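Local coordinates for protein lipase, class 3 (Penicillium roqueforti FM164, PDB 6L7N) that probably hydrolyses ester bonds of lipid substrates such as triacylglycerols, as a fungal class 3 lipase of the alpha/beta-hydrolase fold, at residues D27-G33 against V53-N59; A70-A74 against N136-E140; F114-W118 against L155-L160. All coordinates share one frame; numbering follows the deposited sequence.

Contact 1: residues D27-G33 against V53-N59; sequences DYTAQVG and VFYDFSN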
ATOM      1  N   ASP A  27     -13.431  -9.282  -6.408  1.00  8.21           N
ATOM      2  CA  ASP A  27     -13.169  -7.956  -6.955  1.00 13.68           C
ATOM      3  C   ASP A  27     -12.053  -7.976  -7.994  1.00 13.13           C
ATOM      4  O   ASP A  27     -12.166  -7.314  -9.030  1.00 15.28           O
ATOM      5  CB  ASP A  27     -12.822  -6.970  -5.836  1.00 10.97           C
ATOM      6  CG  ASP A  27     -14.032  -6.582  -4.994  1.00 14.95           C
ATOM      7  OD1 ASP A  27     -15.115  -6.297  -5.561  1.00 13.82           O
ATOM      8  OD2 ASP A  27     -13.897  -6.579  -3.760  1.00 14.33           O
ATOM      9  N   TYR A  28     -10.988  -8.737  -7.768  1.00 11.70           N
ATOM     10  CA  TYR A  28      -9.905  -8.710  -8.737  1.00 12.21           C
ATOM     11  C   TYR A  28     -10.097  -9.702  -9.880  1.00 12.96           C
ATOM     12  O   TYR A  28      -9.264  -9.745 -10.790  1.00 11.56           O
ATOM     13  CB  TYR A  28      -8.541  -8.910  -8.048  1.00 11.75           C
ATOM     14  CG  TYR A  28      -8.279 -10.204  -7.304  1.00  9.89           C
ATOM     15  CD1 TYR A  28      -8.052 -11.392  -7.985  1.00  9.85           C
ATOM     16  CD2 TYR A  28      -8.180 -10.216  -5.915  1.00  9.59           C
ATOM     17  CE1 TYR A  28      -7.771 -12.572  -7.296  1.00 13.68           C
ATOM     18  CE2 TYR A  28      -7.902 -11.395  -5.215  1.00 12.31           C
ATOM     19  CZ  TYR A  28      -7.700 -12.566  -5.913  1.00 11.39           C
ATOM     20  OH  TYR A  28      -7.411 -13.735  -5.237  1.00 13.31           O
ATOM     21  N   THR A  29     -11.190 -10.461  -9.888  1.00 16.13           N
ATOM     22  CA  THR A  29     -11.605 -11.193 -11.075  1.00 11.74           C
ATOM     23  C   THR A  29     -12.914 -10.663 -11.631  1.00 13.22           C
ATOM     24  O   THR A  29     -13.544 -11.333 -12.456  1.00 16.69           O
ATOM     25  CB  THR A  29     -11.755 -12.686 -10.783  1.00 16.40           C
ATOM     26  OG1 THR A  29     -12.906 -12.884  -9.953  1.00 11.45           O
ATOM     27  CG2 THR A  29     -10.510 -13.237 -10.097  1.00 16.35           C
ATOM     28  N   ALA A  30     -13.350  -9.496 -11.175  1.00 11.86           N
ATOM     29  CA  ALA A  30     -14.622  -8.951 -11.612  1.00 14.98           C
ATOM     30  C   ALA A  30     -14.576  -8.579 -13.094  1.00 21.02           C
ATOM     31  O   ALA A  30     -13.512  -8.327 -13.681  1.00 10.22           O
ATOM     32  CB  ALA A  30     -14.999  -7.731 -10.770  1.00 15.26           C
ATOM     33  N   GLN A  31     -15.756  -8.569 -13.703  1.00 15.04           N
ATOM     34  CA  GLN A  31     -15.889  -8.123 -15.079  1.00 22.91           C
ATOM     35  C   GLN A  31     -15.873  -6.602 -15.140  1.00 12.45           C
ATOM     36  O   GLN A  31     -16.305  -5.920 -14.207  1.00 15.24           O
ATOM     37  CB  GLN A  31     -17.175  -8.671 -15.704  1.00 23.05           C
ATOM     38  CG  GLN A  31     -17.041 -10.122 -16.124  1.00 23.53           C
ATOM     39  CD  GLN A  31     -15.926 -10.325 -17.138  1.00 28.49           C
ATOM     40  OE1 GLN A  31     -15.775  -9.543 -18.077  1.00 30.96           O
ATOM     41  NE2 GLN A  31     -15.124 -11.362 -16.937  1.00 28.88           N
ATOM     42  N   VAL A  32     -15.346  -6.078 -16.253  1.00 20.87           N
ATOM     43  CA  VAL A  32     -15.298  -4.639 -16.474  1.00 18.71           C
ATOM     44  C   VAL A  32     -16.659  -4.036 -16.181  1.00 19.22           C
ATOM     45  O   VAL A  32     -17.685  -4.498 -16.691  1.00 19.82           O
ATOM     46  CB  VAL A  32     -14.841  -4.330 -17.914  1.00 22.33           C
ATOM     47  CG1 VAL A  32     -15.252  -2.922 -18.310  1.00 21.37           C
ATOM     48  CG2 VAL A  32     -13.344  -4.488 -18.039  1.00 17.64           C
ATOM     49  N   GLY A  33     -16.676  -3.014 -15.331  1.00 11.02           N
ATOM     50  CA  GLY A  33     -17.891  -2.303 -15.006  1.00 20.57           C
ATOM     51  C   GLY A  33     -18.601  -2.792 -13.761  1.00 17.68           C
ATOM     52  O   GLY A  33     -19.482  -2.094 -13.261  1.00 18.96           O
ATOM     53  N   VAL A  53     -15.059  -1.419 -11.282  1.00 14.23           N
ATOM     54  CA  VAL A  53     -13.768  -1.921 -11.741  1.00 10.18           C
ATOM     55  C   VAL A  53     -13.564  -1.580 -13.213  1.00 16.37           C
ATOM     56  O   VAL A  53     -14.380  -1.962 -14.065  1.00 13.49           O
ATOM     57  CB  VAL A  53     -13.663  -3.438 -11.521  1.00 10.37           C
ATOM     58  CG1 VAL A  53     -12.409  -3.974 -12.209  1.00 16.01           C
ATOM     59  CG2 VAL A  53     -13.639  -3.743 -10.044  1.00 10.65           C
ATOM     60  N   PHE A  54     -12.443  -0.895 -13.524  1.00 10.19           N
ATOM     61  CA  PHE A  54     -12.052  -0.715 -14.918  1.00 17.32           C
ATOM     62  C   PHE A  54     -11.245  -1.870 -15.459  1.00 15.28           C
ATOM     63  O   PHE A  54     -11.458  -2.306 -16.601  1.00 14.33           O
ATOM     64  CB  PHE A  54     -11.231   0.545 -15.067  1.00 18.66           C
ATOM     65  CG  PHE A  54     -12.038   1.703 -15.398  1.00 36.08           C
ATOM     66  CD1 PHE A  54     -12.314   2.016 -16.694  1.00 40.42           C
ATOM     67  CD2 PHE A  54     -12.548   2.496 -14.437  1.00 33.33           C
ATOM     68  CE1 PHE A  54     -13.105   3.130 -17.007  1.00 30.33           C
ATOM     69  CE2 PHE A  54     -13.342   3.618 -14.762  1.00 39.96           C
ATOM     70  CZ  PHE A  54     -13.629   3.902 -16.043  1.00 39.48           C
ATOM     71  N   TYR A  55     -10.280  -2.317 -14.670  1.00 10.68           N
ATOM     72  CA  TYR A  55      -9.423  -3.416 -15.062  1.00  8.17           C
ATOM     73  C   TYR A  55      -9.079  -4.176 -13.803  1.00  9.71           C
ATOM     74  O   TYR A  55      -9.137  -3.623 -12.710  1.00  9.52           O
ATOM     75  CB  TYR A  55      -8.129  -2.938 -15.736  1.00 11.58           C
ATOM     76  CG  TYR A  55      -8.321  -2.153 -17.016  1.00 18.23           C
ATOM     77  CD1 TYR A  55      -8.619  -2.800 -18.210  1.00 18.32           C
ATOM     78  CD2 TYR A  55      -8.190  -0.771 -17.034  1.00 16.67           C
ATOM     79  CE1 TYR A  55      -8.782  -2.099 -19.380  1.00 21.67           C
ATOM     80  CE2 TYR A  55      -8.366  -0.054 -18.209  1.00 13.02           C
ATOM     81  CZ  TYR A  55      -8.654  -0.724 -19.378  1.00 20.52           C
ATOM     82  OH  TYR A  55      -8.829  -0.029 -20.558  1.00 20.17           O
ATOM     83  N   ASP A  56      -8.724  -5.446 -13.952  1.00 11.75           N
ATOM     84  CA  ASP A  56      -8.200  -6.161 -12.799  1.00 10.26           C
ATOM     85  C   ASP A  56      -7.231  -7.236 -13.253  1.00  9.62           C
ATOM     86  O   ASP A  56      -7.128  -7.572 -14.438  1.00  8.94           O
ATOM     87  CB  ASP A  56      -9.306  -6.769 -11.929  1.00  7.53           C
ATOM     88  CG  ASP A  56     -10.367  -7.464 -12.727  1.00 13.22           C
ATOM     89  OD1 ASP A  56     -10.039  -8.126 -13.746  1.00 12.42           O
ATOM     90  OD2 ASP A  56     -11.547  -7.341 -12.309  1.00 11.45           O
ATOM     91  N   PHE A  57      -6.513  -7.771 -12.272  1.00 12.17           N
ATOM     92  CA  PHE A  57      -5.489  -8.767 -12.530  1.00 11.30           C
ATOM     93  C   PHE A  57      -5.428  -9.709 -11.336  1.00 13.03           C
ATOM     94  O   PHE A  57      -5.441  -9.264 -10.186  1.00 10.85           O
ATOM     95  CB  PHE A  57      -4.135  -8.104 -12.818  1.00 14.62           C
ATOM     96  CG  PHE A  57      -3.770  -6.978 -11.874  1.00 13.79           C
ATOM     97  CD1 PHE A  57      -4.273  -5.699 -12.060  1.00 12.41           C
ATOM     98  CD2 PHE A  57      -2.886  -7.199 -10.832  1.00 17.73           C
ATOM     99  CE1 PHE A  57      -3.927  -4.667 -11.205  1.00 18.67           C
ATOM    100  CE2 PHE A  57      -2.530  -6.172  -9.975  1.00 16.19           C
ATOM    101  CZ  PHE A  57      -3.055  -4.903 -10.163  1.00 18.68           C
ATOM    102  N   SER A  58      -5.401 -11.009 -11.610  1.00 13.09           N
ATOM    103  CA  SER A  58      -5.628 -12.016 -10.586  1.00 12.68           C
ATOM    104  C   SER A  58      -4.326 -12.702 -10.210  1.00 16.71           C
ATOM    105  O   SER A  58      -3.396 -12.791 -11.016  1.00 17.32           O
ATOM    106  CB  SER A  58      -6.632 -13.074 -11.068  1.00 11.24           C
ATOM    107  OG  SER A  58      -6.833 -14.076 -10.086  1.00 20.47           O
ATOM    108  N   ASN A  59      -4.272 -13.197  -8.977  1.00 13.44           N
ATOM    109  CA  ASN A  59      -3.203 -14.129  -8.666  1.00 16.93           C
ATOM    110  C   ASN A  59      -3.497 -15.459  -9.351  1.00 24.74           C
ATOM    111  O   ASN A  59      -4.620 -15.737  -9.794  1.00 18.19           O
ATOM    112  CB  ASN A  59      -3.003 -14.284  -7.146  1.00 11.85           C
ATOM    113  CG  ASN A  59      -4.251 -14.787  -6.397  1.00 22.74           C
ATOM    114  OD1 ASN A  59      -4.192 -15.043  -5.187  1.00 23.12           O
ATOM    115  ND2 ASN A  59      -5.368 -14.921  -7.098  1.00 19.59           N
TER
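Y28 and A30 lie across from D56, S58 and N59 where the short helix 25-28 runs out into a loop covering strand 52-57, an edge strand of the main sheet. The path of the Y28 side chain follows the strand's exit. Y28 CB stands 3.8 Å from F57 O. Further out, Y28 CD1 passes S58 CA, and Y28 CE1 comes 3.3 Å from S58 OG, which lies at the ring edge; that hydroxyl donates to N59 O. At the tip, Y28 OH is 3.0 Å from N59 ND2, with ring and amide planes almost perpendicular, while N59 OD1 is engaged by R83. A chi1 of 62°, with CG lodged between the backbone N and the carbonyl carbon, swings the ring along S58 and N59. At the other end, G33 N donates a nearly straight bond to V53 O (2.8 Å), and a classic beta bulge at F54 and Y55, facing I69, follows directly. Between these ends D56 projects into a cluster of carbonyls: D56 OD2 is 2.6 Å from A30 O and 3.3 Å from D27 O. Oxygens so close imply that D56 is probably protonated, since the surrounding acceptors would be expected to disfavour its charged form.

Contact 2: residues A70-A74 against N136-E140; sequences AVDHA and NPGYE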
ATOM      1  N   ALA A  70      -9.880   0.878 -10.502  1.00  7.93           N
ATOM      2  CA  ALA A  70     -11.281   1.265 -10.381  1.00 11.29           C
ATOM      3  C   ALA A  70     -11.406   2.775 -10.508  1.00 13.28           C
ATOM      4  O   ALA A  70     -10.422   3.507 -10.394  1.00 12.32           O
ATOM      5  CB  ALA A  70     -11.886   0.821  -9.048  1.00  8.05           C
ATOM      6  N   VAL A  71     -12.622   3.248 -10.757  1.00 10.74           N
ATOM      7  CA  VAL A  71     -12.887   4.680 -10.844  1.00 10.89           C
ATOM      8  C   VAL A  71     -13.932   5.048  -9.804  1.00 13.31           C
ATOM      9  O   VAL A  71     -14.974   4.389  -9.697  1.00 13.77           O
ATOM     10  CB  VAL A  71     -13.333   5.115 -12.254  1.00 16.15           C
ATOM     11  CG1 VAL A  71     -13.993   6.480 -12.161  1.00 17.54           C
ATOM     12  CG2 VAL A  71     -12.113   5.214 -13.209  1.00 21.19           C
ATOM     13  N   ASP A  72     -13.645   6.110  -9.057  1.00 11.99           N
ATOM     14  CA  ASP A  72     -14.445   6.629  -7.959  1.00 16.89           C
ATOM     15  C   ASP A  72     -14.908   8.016  -8.397  1.00 17.03           C
ATOM     16  O   ASP A  72     -14.133   8.979  -8.355  1.00 13.55           O
ATOM     17  CB  ASP A  72     -13.594   6.659  -6.692  1.00 14.24           C
ATOM     18  CG  ASP A  72     -14.299   7.265  -5.509  1.00 19.07           C
ATOM     19  OD1 ASP A  72     -15.349   7.941  -5.668  1.00 18.45           O
ATOM     20  OD2 ASP A  72     -13.777   7.048  -4.398  1.00 12.34           O
ATOM     21  N   HIS A  73     -16.158   8.101  -8.859  1.00 19.77           N
ATOM     22  CA  HIS A  73     -16.732   9.370  -9.287  1.00 17.56           C
ATOM     23  C   HIS A  73     -17.117  10.266  -8.123  1.00 21.31           C
ATOM     24  O   HIS A  73     -17.244  11.483  -8.305  1.00 23.84           O
ATOM     25  CB  HIS A  73     -17.960   9.110 -10.166  1.00 20.40           C
ATOM     26  CG  HIS A  73     -17.639   8.409 -11.445  1.00 17.77           C
ATOM     27  ND1 HIS A  73     -16.897   8.997 -12.444  1.00 19.65           N
ATOM     28  CD2 HIS A  73     -17.941   7.164 -11.883  1.00 22.34           C
ATOM     29  CE1 HIS A  73     -16.765   8.151 -13.449  1.00 20.08           C
ATOM     30  NE2 HIS A  73     -17.385   7.029 -13.133  1.00 23.02           N
ATOM     31  N   ALA A  74     -17.329   9.698  -6.939  1.00 16.79           N
ATOM     32  CA  ALA A  74     -17.616  10.533  -5.779  1.00 21.59           C
ATOM     33  C   ALA A  74     -16.397  11.351  -5.379  1.00 26.17           C
ATOM     34  O   ALA A  74     -16.512  12.552  -5.101  1.00 27.15           O
ATOM     35  CB  ALA A  74     -18.099   9.667  -4.615  1.00 20.72           C
ATOM     36  N   ASN A 136     -11.117  10.012 -17.701  1.00 16.95           N
ATOM     37  CA  ASN A 136     -11.458  10.797 -16.508  1.00 15.14           C
ATOM     38  C   ASN A 136     -10.383  11.855 -16.262  1.00 14.61           C
ATOM     39  O   ASN A 136      -9.630  11.773 -15.284  1.00 12.40           O
ATOM     40  CB  ASN A 136     -11.601   9.887 -15.286  1.00 14.73           C
ATOM     41  CG  ASN A 136     -12.708   8.867 -15.449  1.00 22.02           C
ATOM     42  OD1 ASN A 136     -13.878   9.146 -15.169  1.00 18.80           O
ATOM     43  ND2 ASN A 136     -12.348   7.687 -15.922  1.00 21.45           N
ATOM     44  N   PRO A 137     -10.333  12.897 -17.100  1.00 18.08           N
ATOM     45  CA  PRO A 137      -9.139  13.763 -17.142  1.00 16.99           C
ATOM     46  C   PRO A 137      -8.886  14.583 -15.882  1.00 23.26           C
ATOM     47  O   PRO A 137      -7.723  14.899 -15.599  1.00 22.23           O
ATOM     48  CB  PRO A 137      -9.423  14.676 -18.344  1.00 21.96           C
ATOM     49  CG  PRO A 137     -10.916  14.716 -18.445  1.00 17.83           C
ATOM     50  CD  PRO A 137     -11.354  13.313 -18.081  1.00 21.14           C
ATOM     51  N   GLY A 138      -9.919  14.981 -15.151  1.00 20.42           N
ATOM     52  CA  GLY A 138      -9.722  15.786 -13.965  1.00 16.47           C
ATOM     53  C   GLY A 138      -9.493  14.984 -12.703  1.00 17.97           C
ATOM     54  O   GLY A 138      -9.467  15.556 -11.605  1.00 13.46           O
ATOM     55  N   TYR A 139      -9.321  13.674 -12.824  1.00 13.29           N
ATOM     56  CA  TYR A 139      -9.260  12.800 -11.661  1.00 13.58           C
ATOM     57  C   TYR A 139      -7.819  12.625 -11.197  1.00  9.83           C
ATOM     58  O   TYR A 139      -6.880  12.630 -11.997  1.00 13.70           O
ATOM     59  CB  TYR A 139      -9.869  11.430 -11.968  1.00 11.78           C
ATOM     60  CG  TYR A 139     -11.390  11.404 -11.949  1.00 11.21           C
ATOM     61  CD1 TYR A 139     -12.131  12.572 -12.123  1.00 16.10           C
ATOM     62  CD2 TYR A 139     -12.078  10.218 -11.761  1.00 11.87           C
ATOM     63  CE1 TYR A 139     -13.515  12.550 -12.106  1.00 15.88           C
ATOM     64  CE2 TYR A 139     -13.477  10.185 -11.743  1.00 12.20           C
ATOM     65  CZ  TYR A 139     -14.185  11.359 -11.916  1.00 19.05           C
ATOM     66  OH  TYR A 139     -15.570  11.329 -11.899  1.00 17.06           O
ATOM     67  N   GLU A 140      -7.657  12.499  -9.887  1.00 12.17           N
ATOM     68  CA  GLU A 140      -6.362  12.161  -9.323  1.00  8.07           C
ATOM     69  C   GLU A 140      -6.123  10.665  -9.479  1.00 11.98           C
ATOM     70  O   GLU A 140      -7.025   9.893  -9.802  1.00 10.60           O
ATOM     71  CB  GLU A 140      -6.291  12.579  -7.851  1.00 13.38           C
ATOM     72  CG  GLU A 140      -7.122  11.719  -6.928  1.00 14.35           C
ATOM     73  CD  GLU A 140      -7.071  12.158  -5.473  1.00 21.01           C
ATOM     74  OE1 GLU A 140      -6.074  12.782  -5.059  1.00 23.19           O
ATOM     75  OE2 GLU A 140      -8.039  11.880  -4.738  1.00 28.14           O
TER
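V71, near the end of strand 66-72, and H73, just beyond it, face N136 and Y139, which bound a type I beta turn leading from helix 112-135 into strand 140-146 of the alpha/beta-hydrolase sheet. The turn is closed by Y139 N donating to N136 O at 3.1 Å. The backbones keep their distance, with V71 CA 8.5 Å from N136 CA, so side chains bridge the space. V71 sends one methyl to each of these residues: V71 CG1 meets the edge of the tyrosine ring at Y139 CE2 (3.8 Å), and V71 CG2 lies 3.7 Å from N136 ND2. That amide nitrogen is bonded to A132 O, in the last turns of the preceding helix, while N136 CB rests against one face of the Y139 ring. With CG beside its backbone N (chi1 -64°), H73 brings its imidazole round toward the tyrosine, and V71 CG1 lies over one face of the imidazole, near its rim. H73 ND1 and Y139 OH share a hydrogen bond of 2.7 Å at 161°, in which either may be the donor; the hydroxyl lies in the imidazole plane, and the two rings are steeply inclined to each other. Beside this bond, the imidazole turns its edge to the amide, H73 CE1 standing 3.5 Å from N136 OD1.

Contact 3: residues F114-W118 against L155-L160; sequences FWGSW and LAVADL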
ATOM      1  N   PHE A 114       9.705  -7.314  -4.468  1.00  9.28           N
ATOM      2  CA  PHE A 114       8.641  -6.341  -4.686  1.00  5.85           C
ATOM      3  C   PHE A 114       8.763  -5.701  -6.066  1.00  8.57           C
ATOM      4  O   PHE A 114       7.769  -5.568  -6.795  1.00  9.49           O
ATOM      5  CB  PHE A 114       8.683  -5.268  -3.596  1.00  7.25           C
ATOM      6  CG  PHE A 114       8.581  -5.811  -2.195  1.00  7.94           C
ATOM      7  CD1 PHE A 114       7.754  -6.895  -1.908  1.00  9.92           C
ATOM      8  CD2 PHE A 114       9.275  -5.213  -1.159  1.00  4.63           C
ATOM      9  CE1 PHE A 114       7.648  -7.380  -0.612  1.00  8.58           C
ATOM     10  CE2 PHE A 114       9.173  -5.700   0.149  1.00 10.67           C
ATOM     11  CZ  PHE A 114       8.364  -6.791   0.415  1.00  7.88           C
ATOM     12  N   TRP A 115       9.979  -5.269  -6.430  1.00  7.91           N
ATOM     13  CA  TRP A 115      10.178  -4.681  -7.749  1.00  7.82           C
ATOM     14  C   TRP A 115       9.790  -5.664  -8.837  1.00  9.32           C
ATOM     15  O   TRP A 115       9.165  -5.284  -9.829  1.00  7.77           O
ATOM     16  CB  TRP A 115      11.635  -4.248  -7.932  1.00  5.98           C
ATOM     17  CG  TRP A 115      11.851  -3.610  -9.251  1.00  8.04           C
ATOM     18  CD1 TRP A 115      12.552  -4.113 -10.316  1.00 11.02           C
ATOM     19  CD2 TRP A 115      11.323  -2.359  -9.670  1.00  5.33           C
ATOM     20  NE1 TRP A 115      12.512  -3.225 -11.367  1.00  8.22           N
ATOM     21  CE2 TRP A 115      11.745  -2.149 -10.997  1.00  7.17           C
ATOM     22  CE3 TRP A 115      10.531  -1.386  -9.052  1.00  6.87           C
ATOM     23  CZ2 TRP A 115      11.398  -1.009 -11.711  1.00  9.64           C
ATOM     24  CZ3 TRP A 115      10.199  -0.251  -9.765  1.00  6.80           C
ATOM     25  CH2 TRP A 115      10.630  -0.078 -11.083  1.00  4.65           C
ATOM     26  N   GLY A 116      10.175  -6.931  -8.677  1.00  8.08           N
ATOM     27  CA  GLY A 116       9.804  -7.940  -9.655  1.00 14.11           C
ATOM     28  C   GLY A 116       8.303  -8.081  -9.802  1.00 15.85           C
ATOM     29  O   GLY A 116       7.787  -8.242 -10.916  1.00 10.12           O
ATOM     30  N   SER A 117       7.575  -8.018  -8.677  1.00 12.68           N
ATOM     31  CA  SER A 117       6.121  -8.119  -8.761  1.00 10.34           C
ATOM     32  C   SER A 117       5.534  -6.935  -9.529  1.00 10.96           C
ATOM     33  O   SER A 117       4.569  -7.094 -10.286  1.00 11.47           O
ATOM     34  CB  SER A 117       5.513  -8.220  -7.361  1.00  9.13           C
ATOM     35  OG  SER A 117       6.027  -9.350  -6.671  1.00 10.09           O
ATOM     36  N   TRP A 118       6.105  -5.739  -9.349  1.00  8.92           N
ATOM     37  CA  TRP A 118       5.626  -4.593 -10.125  1.00  8.65           C
ATOM     38  C   TRP A 118       5.996  -4.714 -11.607  1.00 13.69           C
ATOM     39  O   TRP A 118       5.159  -4.447 -12.480  1.00 13.47           O
ATOM     40  CB  TRP A 118       6.150  -3.275  -9.538  1.00  8.53           C
ATOM     41  CG  TRP A 118       5.989  -2.067 -10.441  1.00  8.07           C
ATOM     42  CD1 TRP A 118       6.979  -1.218 -10.858  1.00  7.11           C
ATOM     43  CD2 TRP A 118       4.766  -1.568 -11.029  1.00  8.90           C
ATOM     44  NE1 TRP A 118       6.451  -0.231 -11.672  1.00  6.04           N
ATOM     45  CE2 TRP A 118       5.099  -0.422 -11.787  1.00  7.43           C
ATOM     46  CE3 TRP A 118       3.428  -1.974 -10.982  1.00  9.33           C
ATOM     47  CZ2 TRP A 118       4.143   0.310 -12.502  1.00  7.42           C
ATOM     48  CZ3 TRP A 118       2.492  -1.249 -11.688  1.00 10.45           C
ATOM     49  CH2 TRP A 118       2.849  -0.120 -12.430  1.00  8.00           C
ATOM     50  N   LEU A 155       6.375   0.969  -4.853  1.00  5.39           N
ATOM     51  CA  LEU A 155       7.280   1.029  -5.995  1.00  4.29           C
ATOM     52  C   LEU A 155       6.509   1.405  -7.240  1.00  5.54           C
ATOM     53  O   LEU A 155       6.987   2.205  -8.057  1.00  7.31           O
ATOM     54  CB  LEU A 155       8.022  -0.296  -6.189  1.00  4.01           C
ATOM     55  CG  LEU A 155       8.978  -0.603  -5.030  1.00  5.11           C
ATOM     56  CD1 LEU A 155       9.402  -2.054  -5.038  1.00  5.01           C
ATOM     57  CD2 LEU A 155      10.211   0.306  -5.137  1.00  4.79           C
ATOM     58  N   ALA A 156       5.263   0.934  -7.341  1.00  6.47           N
ATOM     59  CA  ALA A 156       4.475   1.294  -8.505  1.00  3.72           C
ATOM     60  C   ALA A 156       4.273   2.799  -8.546  1.00  6.24           C
ATOM     61  O   ALA A 156       4.534   3.444  -9.577  1.00  8.84           O
ATOM     62  CB  ALA A 156       3.136   0.553  -8.496  1.00  4.63           C
ATOM     63  N   VAL A 157       3.899   3.391  -7.401  1.00  5.74           N
ATOM     64  CA  VAL A 157       3.691   4.835  -7.383  1.00  5.57           C
ATOM     65  C   VAL A 157       4.953   5.530  -7.837  1.00  4.97           C
ATOM     66  O   VAL A 157       4.927   6.396  -8.720  1.00  7.37           O
ATOM     67  CB  VAL A 157       3.300   5.337  -5.987  1.00  6.10           C
ATOM     68  CG1 VAL A 157       2.913   6.794  -6.077  1.00 17.19           C
ATOM     69  CG2 VAL A 157       2.200   4.601  -5.460  1.00 18.89           C
ATOM     70  N   ALA A 158       6.086   5.142  -7.248  1.00  7.39           N
ATOM     71  CA  ALA A 158       7.296   5.910  -7.513  1.00  3.46           C
ATOM     72  C   ALA A 158       7.617   5.845  -8.994  1.00  5.24           C
ATOM     73  O   ALA A 158       7.922   6.867  -9.629  1.00  6.75           O
ATOM     74  CB  ALA A 158       8.457   5.373  -6.667  1.00 10.81           C
ATOM     75  N   ASP A 159       7.423   4.662  -9.578  1.00  8.25           N
ATOM     76  CA  ASP A 159       7.739   4.461 -10.981  1.00  6.04           C
ATOM     77  C   ASP A 159       6.776   5.252 -11.844  1.00  8.00           C
ATOM     78  O   ASP A 159       7.191   5.977 -12.759  1.00 10.61           O
ATOM     79  CB  ASP A 159       7.663   2.971 -11.295  1.00  4.99           C
ATOM     80  CG  ASP A 159       8.185   2.629 -12.671  1.00  7.10           C
ATOM     81  OD1 ASP A 159       8.904   3.442 -13.297  1.00 10.09           O
ATOM     82  OD2 ASP A 159       7.870   1.517 -13.116  1.00  7.30           O
ATOM     83  N   LEU A 160       5.478   5.167 -11.518  1.00  5.06           N
ATOM     84  CA  LEU A 160       4.486   5.885 -12.308  1.00  7.02           C
ATOM     85  C   LEU A 160       4.689   7.383 -12.214  1.00 10.92           C
ATOM     86  O   LEU A 160       4.312   8.118 -13.137  1.00  9.39           O
ATOM     87  CB  LEU A 160       3.078   5.520 -11.856  1.00  7.28           C
ATOM     88  CG  LEU A 160       2.689   4.083 -12.200  1.00  5.72           C
ATOM     89  CD1 LEU A 160       1.385   3.697 -11.511  1.00  7.00           C
ATOM     90  CD2 LEU A 160       2.603   3.894 -13.725  1.00 10.00           C
TER
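W118 and A156 meet where two helices of the alpha/beta-hydrolase fold cross, helix 112-135 and helix 148-161, the latter following a probable GxSxG nucleophile elbow. The axes of the short segments cross at -61° and approach to 10.3 Å, and the helices are joined by one knob-into-hole contact, with a buried polar bond beside it. The knob is W118, set among L155, A156, D159 and L160. CG lies anti to the backbone N (chi1 166°), which extends the indole toward the facing helix. A156 CB sits almost squarely over the six-membered ring of W118, 3.6 Å from its centroid, in a CH-pi contact, while W118 CZ2 reaches L160 CG at 4.1 Å. At the indole edge, W118 NE1 donates to D159 OD2 at 2.7 Å and 168°; the oxygen lies close to the indole plane and accepts through its anti lone pair, with the carboxylate turned nearly perpendicular to the ring. R122 shares the same OD2 and K163 pairs with OD1, which would be expected to offset the charge of this buried carboxylate. With a phenylalanine in place of W118, the D159 carboxylate would probably lose its indole N-H donor and the hole beside L160 would be less completely filled. W115 points CH2 at the edge of the W118 indole, W115 CH2 lying 3.8 Å from D159 OD2; L155 CB meets the W115 ring edge at W115 CE3 (4.0 Å). L155 CD1 tucks against the helix backbone, touching F114 CB and W115 N. On the sheet side, A156 rests on F82 and L160 on L80, both of strand 77-83, while L160 also packs on I126 and L129 farther along helix 112-135. At the other end F114 touches P176 and A151.

Contacts 1 and 2 adjoin at one edge of the main sheet, their centres about 17 Å apart, on the neighbouring antiparallel strands 52-57 and 66-72; F54 of contact 1 also reaches N136 of contact 2. Contact 3 lies deeper, its centre about 19 Å from that of contact 1 and 22 Å from that of contact 2, and touches neither. Helix 112-135 ties the three together: it enters contact 3 near its start, packs I125 on F57 in its middle, and ends before the turn of contact 2. Contact 1 closes before the others open, whereas the segments of contacts 2 and 3 alternate along the chain, so strand 66-72 is joined to the turn after helix 112-135, the helix that packs on 148-161.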